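Local structure of transcriptional regulator (Enterococcus faecalis, 3QFI) at residues Y235-I239 with Y284-D288; S61-D65 with D166-Q170; D100-H104 with L263-H268; T49-K53 with Y220-F224; G137-P141 with T150-Y155. The protein is a putative transcriptional regulator of the LytR-CpsA-Psr family, with an alpha/beta fold built round a mixed beta sheet, whose precise function is not established. The contacts are given in a common frame with arbitrary orientation. Numbering follows the deposited sequence.

Interaction 4 is the most buried of the five. It is apolar and sits at one end of the central mixed sheet. Interaction 2 involves the neighbouring strand of that sheet, but about 24 Å away between centres, and its side chains are mostly charged. Interaction 3 is partly buried and mixes a histidine-carboxylate bond with leucine packing. It touches interaction 4 through L263 and T49. Interaction 5 is apolar packing of a loop on helix 150-156, whose successor in the chain, helix 166-184, enters interaction 2. Interaction 1 lies at the surface, on the small two-stranded sheet, and is held by backbone hydrogen bonds.

Interaction 1. Residues Y235-I239 with Y284-D288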
# COMPACT_ATOMS: atom_id res chain seq x y z
N TYR A 235 4.51 -10.20 15.03
CA TYR A 235 4.40 -11.51 15.65
C TYR A 235 2.94 -11.95 15.61
O TYR A 235 2.03 -11.12 15.54
CB TYR A 235 4.86 -11.45 17.11
CG TYR A 235 6.29 -11.01 17.29
CD1 TYR A 235 7.35 -11.85 16.95
CD2 TYR A 235 6.58 -9.75 17.82
CE1 TYR A 235 8.68 -11.45 17.13
CE2 TYR A 235 7.89 -9.33 18.00
CZ TYR A 235 8.94 -10.19 17.65
OH TYR A 235 10.25 -9.76 17.80
N SER A 236 2.73 -13.26 15.68
CA SER A 236 1.38 -13.81 15.68
C SER A 236 0.77 -13.57 17.07
O SER A 236 1.49 -13.61 18.07
CB SER A 236 1.43 -15.31 15.42
OG SER A 236 2.70 -15.69 14.90
N ALA A 237 -0.54 -13.32 17.13
CA ALA A 237 -1.20 -13.10 18.42
C ALA A 237 -2.70 -13.33 18.36
O ALA A 237 -3.29 -13.47 17.28
CB ALA A 237 -0.90 -11.69 18.94
N THR A 238 -3.33 -13.37 19.53
CA THR A 238 -4.76 -13.59 19.59
C THR A 238 -5.29 -13.02 20.88
O THR A 238 -4.68 -13.20 21.93
CB THR A 238 -5.07 -15.08 19.50
OG1 THR A 238 -4.48 -15.60 18.30
CG2 THR A 238 -6.56 -15.32 19.46
N ILE A 239 -6.42 -12.32 20.81
CA ILE A 239 -7.02 -11.73 21.99
C ILE A 239 -8.30 -12.46 22.37
O ILE A 239 -8.29 -13.35 23.21
CB ILE A 239 -7.35 -10.24 21.77
CG1 ILE A 239 -6.10 -9.52 21.28
CG2 ILE A 239 -7.80 -9.60 23.07
CD1 ILE A 239 -4.94 -9.62 22.23
N TYR A 284 1.53 -9.93 25.76
CA TYR A 284 0.96 -11.09 26.46
C TYR A 284 0.08 -11.92 25.52
O TYR A 284 -0.36 -13.01 25.87
CB TYR A 284 0.12 -10.64 27.67
CG TYR A 284 -1.20 -9.99 27.28
CD1 TYR A 284 -2.37 -10.75 27.14
CD2 TYR A 284 -1.27 -8.63 26.99
CE1 TYR A 284 -3.57 -10.17 26.73
CE2 TYR A 284 -2.47 -8.04 26.58
CZ TYR A 284 -3.61 -8.81 26.46
OH TYR A 284 -4.78 -8.22 26.07
N ALA A 285 -0.21 -11.37 24.35
CA ALA A 285 -1.05 -12.05 23.37
C ALA A 285 -0.22 -12.75 22.29
O ALA A 285 -0.74 -13.57 21.54
CB ALA A 285 -2.00 -11.05 22.72
N VAL A 286 1.06 -12.41 22.19
CA VAL A 286 1.90 -13.04 21.18
C VAL A 286 1.85 -14.56 21.41
O VAL A 286 1.84 -15.01 22.56
CB VAL A 286 3.38 -12.59 21.30
CG1 VAL A 286 4.22 -13.34 20.29
CG2 VAL A 286 3.50 -11.09 21.06
N THR A 287 1.82 -15.32 20.32
CA THR A 287 1.77 -16.79 20.37
C THR A 287 3.09 -17.39 19.86
O THR A 287 3.20 -18.60 19.69
CB THR A 287 0.62 -17.37 19.49
OG1 THR A 287 -0.61 -16.68 19.77
CG2 THR A 287 0.43 -18.86 19.77
N ASP A 288 4.09 -16.54 19.62
CA ASP A 288 5.40 -17.03 19.15
C ASP A 288 6.28 -17.44 20.34
O ASP A 288 7.37 -16.90 20.52
CB ASP A 288 6.16 -15.96 18.36
CG ASP A 288 7.49 -16.47 17.83
OD1 ASP A 288 8.44 -15.67 17.65
OD2 ASP A 288 7.58 -17.70 17.59
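The chain's last modelled residues, 284-288, lie along strand 234-238. The backbones meet at A237 and V286, with CA atoms 4.2 Å apart. T287 N donates to S236 O at 2.8 Å, and T238 N donates to A285 O at 3.3 Å. Side chains fill in around this pair. Y235 is in the m rotamer, and its CB meets V286 CG1 at 3.8 Å. V286 takes t, and its CA-to-CB bond points away overall. The Y235 hydroxyl bonds to D248, outside the contact. A285 points toward the strand: its CB lies 4.0 Å from A237 CB and 3.3 Å from I239 CD1. I239 is m,m, which brings CD1 over A285. Y284 takes p, and its OH comes within 4.1 Å of I239 CD1. T238, in m, turns OG1 back to A237 O at 2.6 Å. Strand 243-247 pairs with 234-238 as well. The arrangement is a single beta bridge, by which an irregular C-terminal segment adds to a two-stranded antiparallel sheet.

Interaction 2. Residues S61-D65 with D166-Q170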
# COMPACT_ATOMS: atom_id res chain seq x y z
N SER A 61 3.41 -2.47 2.20
CA SER A 61 2.19 -3.22 2.37
C SER A 61 1.83 -3.21 3.84
O SER A 61 2.70 -3.38 4.70
CB SER A 61 2.40 -4.68 1.96
OG SER A 61 2.64 -4.81 0.57
N LEU A 62 0.55 -2.99 4.15
CA LEU A 62 0.10 -3.02 5.54
C LEU A 62 -0.84 -4.21 5.72
O LEU A 62 -1.90 -4.27 5.09
CB LEU A 62 -0.63 -1.72 5.90
CG LEU A 62 0.28 -0.48 5.89
CD1 LEU A 62 -0.55 0.78 5.89
CD2 LEU A 62 1.19 -0.54 7.10
N ASP A 63 -0.45 -5.16 6.56
CA ASP A 63 -1.27 -6.33 6.83
C ASP A 63 -2.55 -5.88 7.54
O ASP A 63 -2.50 -5.00 8.39
CB ASP A 63 -0.51 -7.33 7.71
CG ASP A 63 -1.26 -8.64 7.89
OD1 ASP A 63 -2.38 -8.64 8.45
OD2 ASP A 63 -0.71 -9.68 7.48
N ARG A 64 -3.68 -6.48 7.17
CA ARG A 64 -4.96 -6.13 7.76
C ARG A 64 -5.09 -6.55 9.22
O ARG A 64 -5.90 -6.00 9.97
CB ARG A 64 -6.10 -6.76 6.95
CG ARG A 64 -6.15 -8.30 6.99
CD ARG A 64 -7.29 -8.88 6.13
NE ARG A 64 -7.06 -8.59 4.71
CZ ARG A 64 -7.83 -9.01 3.70
NH1 ARG A 64 -8.92 -9.75 3.92
NH2 ARG A 64 -7.50 -8.69 2.46
N ASP A 65 -4.29 -7.52 9.63
CA ASP A 65 -4.37 -7.98 11.01
C ASP A 65 -3.49 -7.19 11.97
O ASP A 65 -3.39 -7.51 13.15
CB ASP A 65 -4.02 -9.46 11.07
CG ASP A 65 -4.95 -10.31 10.22
OD1 ASP A 65 -4.47 -11.26 9.56
OD2 ASP A 65 -6.18 -10.04 10.22
N ASP A 166 -0.56 -14.20 3.19
CA ASP A 166 -0.38 -12.76 3.32
C ASP A 166 0.87 -12.22 2.65
O ASP A 166 0.78 -11.49 1.68
CB ASP A 166 -0.35 -12.36 4.79
CG ASP A 166 -1.69 -12.52 5.45
OD1 ASP A 166 -1.84 -12.06 6.61
OD2 ASP A 166 -2.59 -13.11 4.81
N VAL A 167 2.03 -12.58 3.19
CA VAL A 167 3.30 -12.12 2.64
C VAL A 167 3.41 -12.31 1.14
O VAL A 167 3.92 -11.45 0.43
CB VAL A 167 4.50 -12.83 3.31
CG1 VAL A 167 4.67 -12.34 4.74
CG2 VAL A 167 4.28 -14.34 3.29
N GLY A 168 2.93 -13.46 0.65
CA GLY A 168 2.97 -13.72 -0.78
C GLY A 168 2.01 -12.78 -1.49
O GLY A 168 2.42 -11.99 -2.34
N ARG A 169 0.74 -12.86 -1.14
CA ARG A 169 -0.27 -12.01 -1.74
C ARG A 169 0.15 -10.54 -1.71
O ARG A 169 -0.04 -9.82 -2.69
CB ARG A 169 -1.60 -12.19 -1.03
CG ARG A 169 -2.65 -11.18 -1.39
CD ARG A 169 -3.99 -11.61 -0.86
NE ARG A 169 -4.90 -10.48 -0.76
CZ ARG A 169 -6.21 -10.56 -0.96
NH1 ARG A 169 -6.76 -11.72 -1.30
NH2 ARG A 169 -6.96 -9.47 -0.84
N GLN A 170 0.72 -10.10 -0.59
CA GLN A 170 1.18 -8.71 -0.44
C GLN A 170 2.30 -8.42 -1.45
O GLN A 170 2.31 -7.38 -2.11
CB GLN A 170 1.68 -8.46 1.01
CG GLN A 170 0.57 -8.38 2.09
CD GLN A 170 1.10 -8.31 3.54
OE1 GLN A 170 1.91 -7.43 3.89
NE2 GLN A 170 0.63 -9.23 4.39
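This contact is a cluster of charged and polar side chains where strand 56-62 of the central sheet runs out and helix 166-184 begins. Both segments belong to the LytR-CpsA-Psr family region. D63 forms an Asx turn: D63 OD1 accepts from D65 N at 2.5 Å. This leaves OD2 of the same carboxylate facing the helix. D63 OD2 lies 2.8 Å from D166 OD1 and 3.4 Å from Q170 NE2. D166 and Q170 are one helical turn apart, with Q170 N bonded to D166 O at 2.7 Å, so both side chains point toward the loop. The carboxamide of Q170 also reaches the strand, where OE1 is 3.4 Å from S61 CB. The S61 hydroxyl bonds to R174, further along the helix. D65 OD1 is 4.0 Å from D166 OD1, and D65 is paired with K78 in a salt bridge. R64 NH2 and R169 NH2 approach to 3.4 Å. Both are donors, so this is no bond, and R159 brings a third positive charge close to them. Across the two segments, acid thus faces acid and arginine faces arginine. The short D63-D166 approach implies that one of these acids probably holds a proton.

Interaction 3. Residues D100-H104 with L263-H268; sequences DIPIH and LGLKEH
H268 ND1 donates to D100 OD2 at 3.0 Å, and more weakly to D100 OD1 at 3.5 Å. This histidine-carboxylate hydrogen bond lies near the ring plane. Chi1 is t in both; chi2 is -174° (H268) and 49° (D100). D100 follows helix 80-98 with positive phi (50/45), and its backbone O accepts from R260. D100-H268 and I101-L263 are the nearest CA pairs, both 8.4 Å, so only side chains meet. L263 follows helix 249-262, which ends in a Schellman motif with G264 (61/26) as C-prime residue. Residues 101-103 and 265-267 are extended. L263 and L265, both m,t, point toward 100-104; I101 is p,t. L263 CD1 lies 4.0 Å from both I101 CB and P102 CD. L265 CD1 is 3.7 Å from P102 CD. L263 CD2 reaches the edge of the H104 ring, 4.3 Å from CE1, while H104 ND1 bonds to S23. Two post-helix loops thus share one polar link beside a small apolar patch. The bond requires a proton on ND1 of H268.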
# COMPACT_ATOMS: atom_id res chain seq x y z
N ASP A 100 3.94 6.96 11.57
CA ASP A 100 4.45 8.22 12.07
C ASP A 100 4.92 9.10 10.92
O ASP A 100 6.00 9.69 10.98
CB ASP A 100 5.60 8.03 13.05
CG ASP A 100 6.00 9.33 13.74
OD1 ASP A 100 5.10 10.04 14.24
OD2 ASP A 100 7.21 9.65 13.77
N ILE A 101 4.11 9.17 9.87
CA ILE A 101 4.43 10.01 8.73
C ILE A 101 3.19 10.69 8.21
O ILE A 101 2.07 10.32 8.54
CB ILE A 101 5.04 9.21 7.53
CG1 ILE A 101 4.08 8.12 7.07
CG2 ILE A 101 6.39 8.63 7.91
CD1 ILE A 101 4.46 7.53 5.72
N PRO A 102 3.37 11.74 7.42
CA PRO A 102 2.16 12.39 6.91
C PRO A 102 1.76 11.69 5.60
O PRO A 102 2.62 11.26 4.82
CB PRO A 102 2.61 13.83 6.69
CG PRO A 102 4.04 13.66 6.25
CD PRO A 102 4.55 12.60 7.22
N ILE A 103 0.45 11.53 5.40
CA ILE A 103 -0.08 10.93 4.19
C ILE A 103 -0.61 12.11 3.40
O ILE A 103 -1.71 12.60 3.68
CB ILE A 103 -1.28 10.00 4.47
CG1 ILE A 103 -0.84 8.80 5.30
CG2 ILE A 103 -1.88 9.53 3.14
CD1 ILE A 103 0.20 7.92 4.63
N HIS A 104 0.16 12.56 2.42
CA HIS A 104 -0.24 13.72 1.62
C HIS A 104 -1.41 13.48 0.70
O HIS A 104 -2.25 14.37 0.50
CB HIS A 104 0.95 14.18 0.80
CG HIS A 104 2.14 14.48 1.64
ND1 HIS A 104 3.30 13.73 1.59
CD2 HIS A 104 2.34 15.42 2.59
CE1 HIS A 104 4.15 14.20 2.48
NE2 HIS A 104 3.60 15.22 3.10
N LEU A 263 10.91 11.15 3.20
CA LEU A 263 10.13 12.37 3.06
C LEU A 263 10.85 13.62 3.55
O LEU A 263 10.22 14.62 3.90
CB LEU A 263 8.80 12.22 3.81
CG LEU A 263 7.91 11.07 3.33
CD1 LEU A 263 6.76 10.90 4.31
CD2 LEU A 263 7.37 11.37 1.92
N GLY A 264 12.18 13.55 3.57
CA GLY A 264 12.96 14.69 4.01
C GLY A 264 12.67 15.08 5.44
O GLY A 264 12.84 16.23 5.82
N LEU A 265 12.22 14.11 6.24
CA LEU A 265 11.92 14.38 7.64
C LEU A 265 13.04 13.84 8.51
O LEU A 265 13.84 13.02 8.07
CB LEU A 265 10.60 13.73 8.05
CG LEU A 265 9.37 14.25 7.31
CD1 LEU A 265 8.16 13.42 7.69
CD2 LEU A 265 9.15 15.72 7.64
N LYS A 266 13.09 14.32 9.75
CA LYS A 266 14.12 13.89 10.68
C LYS A 266 13.64 12.77 11.58
O LYS A 266 12.45 12.43 11.62
CB LYS A 266 14.60 15.08 11.52
CG LYS A 266 15.34 16.18 10.72
CD LYS A 266 15.59 17.43 11.58
CE LYS A 266 16.49 18.46 10.88
NZ LYS A 266 15.89 19.05 9.66
N GLU A 267 14.58 12.17 12.30
CA GLU A 267 14.26 11.09 13.20
C GLU A 267 13.33 11.58 14.32
O GLU A 267 13.48 12.69 14.81
CB GLU A 267 15.54 10.52 13.80
CG GLU A 267 15.34 9.20 14.47
CD GLU A 267 16.58 8.69 15.16
OE1 GLU A 267 17.61 8.49 14.47
OE2 GLU A 267 16.53 8.50 16.39
N HIS A 268 12.37 10.75 14.71
CA HIS A 268 11.43 11.12 15.76
C HIS A 268 11.58 10.19 16.95
O HIS A 268 10.67 9.42 17.26
CB HIS A 268 9.99 11.03 15.25
CG HIS A 268 9.01 11.75 16.11
ND1 HIS A 268 7.65 11.71 15.89
CD2 HIS A 268 9.20 12.59 17.16
CE1 HIS A 268 7.04 12.49 16.76
NE2 HIS A 268 7.96 13.04 17.54

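Interaction 4. Residues T49-K53 with Y220-F224; sequences TINPK and YLSAF
Strand 44-51 ends within 49-53. Residues 49-51 are extended, and P52-K53 turn into a 3-10 segment. Residues 220-224 lie in a loop between helix 210-216 and strand 227-230. It has a 3-10 turn at 222-223, with F224 N bonded to L221 O at 3.2 Å. The backbones are closest at P52 and A223, whose CA atoms are 4.2 Å apart. Y220 comes first. It takes m, with chi2 near 77°, and its ring lies obliquely beside the strand end. Y220 CD2 is 3.3 Å from I50 CG2, and Y220 CE2 is 3.9 Å from P52 CD. The Y220 hydroxyl bonds to E20 O, and its ring meets F22 edge-to-face. S222, in p, has OG 4.2 Å from P52 CB and hydrogen-bonded to N55. A223 points toward the strand. A223 CB is 3.6 Å from I50 CG2, 3.8 Å from P52 CA and 3.9 Å from P52 CB. F224 closes the row. It is m, with chi2 near 96°, and places F224 CZ 3.5 Å from I50 CD1. I50 is m,m; I50 CG2 packs on Y220 and A223, and I50 CD1 makes the closest approach to F224. All the cross-segment contacts are apolar or van der Waals. This is buried hydrophobic packing at one end of the central mixed sheet of an alpha/beta fold, where a loop covers the end of a strand.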
# COMPACT_ATOMS: atom_id res chain seq x y z
N THR A 49 6.23 6.12 -0.98
CA THR A 49 6.91 7.39 -0.76
C THR A 49 7.69 7.75 -2.02
O THR A 49 8.50 6.96 -2.51
CB THR A 49 7.88 7.37 0.45
OG1 THR A 49 8.81 6.28 0.32
CG2 THR A 49 7.11 7.25 1.75
N ILE A 50 7.42 8.93 -2.55
CA ILE A 50 8.07 9.42 -3.75
C ILE A 50 9.16 10.40 -3.30
O ILE A 50 8.85 11.47 -2.76
CB ILE A 50 7.05 10.12 -4.68
CG1 ILE A 50 5.79 9.26 -4.80
CG2 ILE A 50 7.64 10.36 -6.07
CD1 ILE A 50 6.03 7.88 -5.37
N ASN A 51 10.42 10.01 -3.49
CA ASN A 51 11.55 10.86 -3.11
C ASN A 51 12.50 11.03 -4.28
O ASN A 51 13.43 10.25 -4.46
CB ASN A 51 12.31 10.27 -1.93
CG ASN A 51 13.48 11.15 -1.51
OD1 ASN A 51 13.30 12.33 -1.16
ND2 ASN A 51 14.68 10.59 -1.54
N PRO A 52 12.28 12.06 -5.10
CA PRO A 52 13.15 12.32 -6.25
C PRO A 52 14.57 12.70 -5.86
O PRO A 52 15.50 12.50 -6.63
CB PRO A 52 12.42 13.44 -6.99
CG PRO A 52 11.75 14.19 -5.88
CD PRO A 52 11.22 13.08 -5.00
N LYS A 53 14.75 13.24 -4.66
CA LYS A 53 16.07 13.64 -4.21
C LYS A 53 17.00 12.43 -4.09
O LYS A 53 18.21 12.58 -3.95
CB LYS A 53 15.98 14.36 -2.86
CG LYS A 53 15.03 15.58 -2.87
CD LYS A 53 14.76 16.09 -1.45
CE LYS A 53 13.85 17.31 -1.46
NZ LYS A 53 13.60 17.83 -0.09
N TYR A 220 8.91 13.88 -11.53
CA TYR A 220 9.15 12.78 -10.61
C TYR A 220 9.48 11.51 -11.37
O TYR A 220 9.50 10.43 -10.79
CB TYR A 220 7.92 12.55 -9.73
CG TYR A 220 7.68 13.61 -8.69
CD1 TYR A 220 7.14 14.86 -9.02
CD2 TYR A 220 8.04 13.38 -7.35
CE1 TYR A 220 6.96 15.86 -8.05
CE2 TYR A 220 7.86 14.37 -6.38
CZ TYR A 220 7.32 15.60 -6.74
OH TYR A 220 7.14 16.58 -5.79
N LEU A 221 9.72 11.64 -12.67
CA LEU A 221 10.03 10.48 -13.49
C LEU A 221 11.25 9.75 -12.93
O LEU A 221 11.29 8.52 -12.89
CB LEU A 221 10.28 10.90 -14.95
CG LEU A 221 10.09 12.38 -15.32
CD1 LEU A 221 11.25 13.18 -14.76
CD2 LEU A 221 10.03 12.56 -16.84
N SER A 222 12.22 10.52 -12.47
CA SER A 222 13.44 9.96 -11.92
C SER A 222 13.14 9.22 -10.63
O SER A 222 13.76 8.18 -10.32
CB SER A 222 14.44 11.07 -11.63
OG SER A 222 14.02 11.87 -10.54
N ALA A 223 12.18 9.75 -9.87
CA ALA A 223 11.79 9.16 -8.59
C ALA A 223 11.30 7.72 -8.73
O ALA A 223 11.27 6.97 -7.75
CB ALA A 223 10.70 10.02 -7.95
N PHE A 224 10.93 7.33 -9.94
CA PHE A 224 10.46 5.97 -10.19
C PHE A 224 11.53 5.12 -10.88
O PHE A 224 11.25 4.02 -11.37
CB PHE A 224 9.17 5.98 -11.03
CG PHE A 224 8.02 6.63 -10.32
CD1 PHE A 224 7.71 7.96 -10.55
CD2 PHE A 224 7.31 5.93 -9.35
CE1 PHE A 224 6.72 8.61 -9.81
CE2 PHE A 224 6.31 6.56 -8.60
CZ PHE A 224 6.02 7.90 -8.83

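Interaction 5. Residues G137-P141 with T150-Y155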
# COMPACT_ATOMS: atom_id res chain seq x y z
N GLY A 137 -13.03 -19.03 -11.29
CA GLY A 137 -13.29 -19.27 -12.70
C GLY A 137 -12.29 -18.60 -13.63
O GLY A 137 -12.61 -18.32 -14.79
N ILE A 138 -11.09 -18.34 -13.12
CA ILE A 138 -10.03 -17.71 -13.90
C ILE A 138 -8.69 -18.41 -13.67
O ILE A 138 -8.38 -18.79 -12.54
CB ILE A 138 -9.90 -16.21 -13.53
CG1 ILE A 138 -11.23 -15.51 -13.81
CG2 ILE A 138 -8.78 -15.56 -14.33
CD1 ILE A 138 -11.19 -14.02 -13.60
N THR A 139 -7.91 -18.58 -14.73
CA THR A 139 -6.62 -19.23 -14.60
C THR A 139 -5.49 -18.31 -15.01
O THR A 139 -5.53 -17.69 -16.07
CB THR A 139 -6.56 -20.54 -15.43
OG1 THR A 139 -7.47 -21.51 -14.89
CG2 THR A 139 -5.14 -21.12 -15.41
N VAL A 140 -4.47 -18.23 -14.16
CA VAL A 140 -3.30 -17.40 -14.40
C VAL A 140 -2.12 -18.35 -14.65
O VAL A 140 -1.71 -19.08 -13.75
CB VAL A 140 -2.97 -16.51 -13.18
CG1 VAL A 140 -1.91 -15.48 -13.54
CG2 VAL A 140 -4.23 -15.84 -12.67
N PRO A 141 -1.57 -18.35 -15.87
CA PRO A 141 -0.44 -19.22 -16.21
C PRO A 141 0.81 -18.96 -15.37
O PRO A 141 0.90 -17.94 -14.69
CB PRO A 141 -0.20 -18.93 -17.69
CG PRO A 141 -0.60 -17.49 -17.80
CD PRO A 141 -1.89 -17.47 -17.01
N THR A 150 -8.76 -8.82 -16.34
CA THR A 150 -9.35 -10.02 -15.76
C THR A 150 -8.31 -10.84 -15.00
O THR A 150 -8.39 -10.95 -13.79
CB THR A 150 -9.98 -10.91 -16.85
OG1 THR A 150 -10.95 -10.16 -17.59
CG2 THR A 150 -10.66 -12.11 -16.21
N THR A 151 -7.35 -11.41 -15.73
CA THR A 151 -6.31 -12.24 -15.10
C THR A 151 -5.40 -11.41 -14.20
O THR A 151 -4.54 -11.94 -13.50
CB THR A 151 -5.40 -12.99 -16.14
OG1 THR A 151 -4.51 -12.06 -16.76
CG2 THR A 151 -6.24 -13.68 -17.19
N GLY A 152 -5.60 -10.10 -14.23
CA GLY A 152 -4.82 -9.21 -13.40
C GLY A 152 -5.40 -9.23 -12.00
O GLY A 152 -4.66 -9.27 -11.02
N LEU A 153 -6.72 -9.22 -11.88
CA LEU A 153 -7.34 -9.25 -10.56
C LEU A 153 -7.06 -10.54 -9.83
O LEU A 153 -6.84 -10.54 -8.62
CB LEU A 153 -8.86 -9.08 -10.65
CG LEU A 153 -9.37 -7.65 -10.78
CD1 LEU A 153 -10.88 -7.66 -10.57
CD2 LEU A 153 -8.69 -6.75 -9.74
N ALA A 154 -7.07 -11.65 -10.56
CA ALA A 154 -6.82 -12.94 -9.93
C ALA A 154 -5.41 -13.01 -9.34
O ALA A 154 -5.23 -13.44 -8.21
CB ALA A 154 -7.04 -14.06 -10.94
N TYR A 155 -4.42 -12.55 -10.11
CA TYR A 155 -3.03 -12.55 -9.69
C TYR A 155 -2.83 -11.71 -8.43
O TYR A 155 -2.01 -12.04 -7.57
CB TYR A 155 -2.13 -12.01 -10.81
CG TYR A 155 -0.65 -12.08 -10.50
CD1 TYR A 155 0.02 -13.31 -10.47
CD2 TYR A 155 0.08 -10.93 -10.16
CE1 TYR A 155 1.37 -13.40 -10.11
CE2 TYR A 155 1.44 -11.01 -9.80
CZ TYR A 155 2.06 -12.26 -9.78
OH TYR A 155 3.37 -12.38 -9.37
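Residues 138-140 run extended, and residues 150-155 form most of helix 150-156. The nearest CA atoms are V140 and T151, 6.0 Å apart. The arrangement is loop-on-helix packing within the LytR-CpsA-Psr family region: the loop after strand 124-128 returns over the helix that follows strand 145-147. T151 N bonds to D148 just before the helix. In the extended loop, I138 and V140 point toward the helix, while T139 between them points away. The two inward side chains share A154. I138 CG2 is 4.1 Å from A154 CB, and V140 CG2 is 3.7 Å from the same atom. I138 is m,t, which carries its CD1 to T150 CG2 at 3.3 Å. I138 CG2 also lies 4.2 Å from T151 CA. The T150 hydroxyl bonds to K115 on helix 111-120. T151 CG2 is also 4.2 Å from T139 O, and T151 O is 4.0 Å from V140 CG2. V140 also touches N128 and L147, so it sits between the helix and the two strands. Y155, in t, has its hydroxyl bonded to E175 on helix 166-184. Y155 CD1 lies 4.2 Å from V140 CG1.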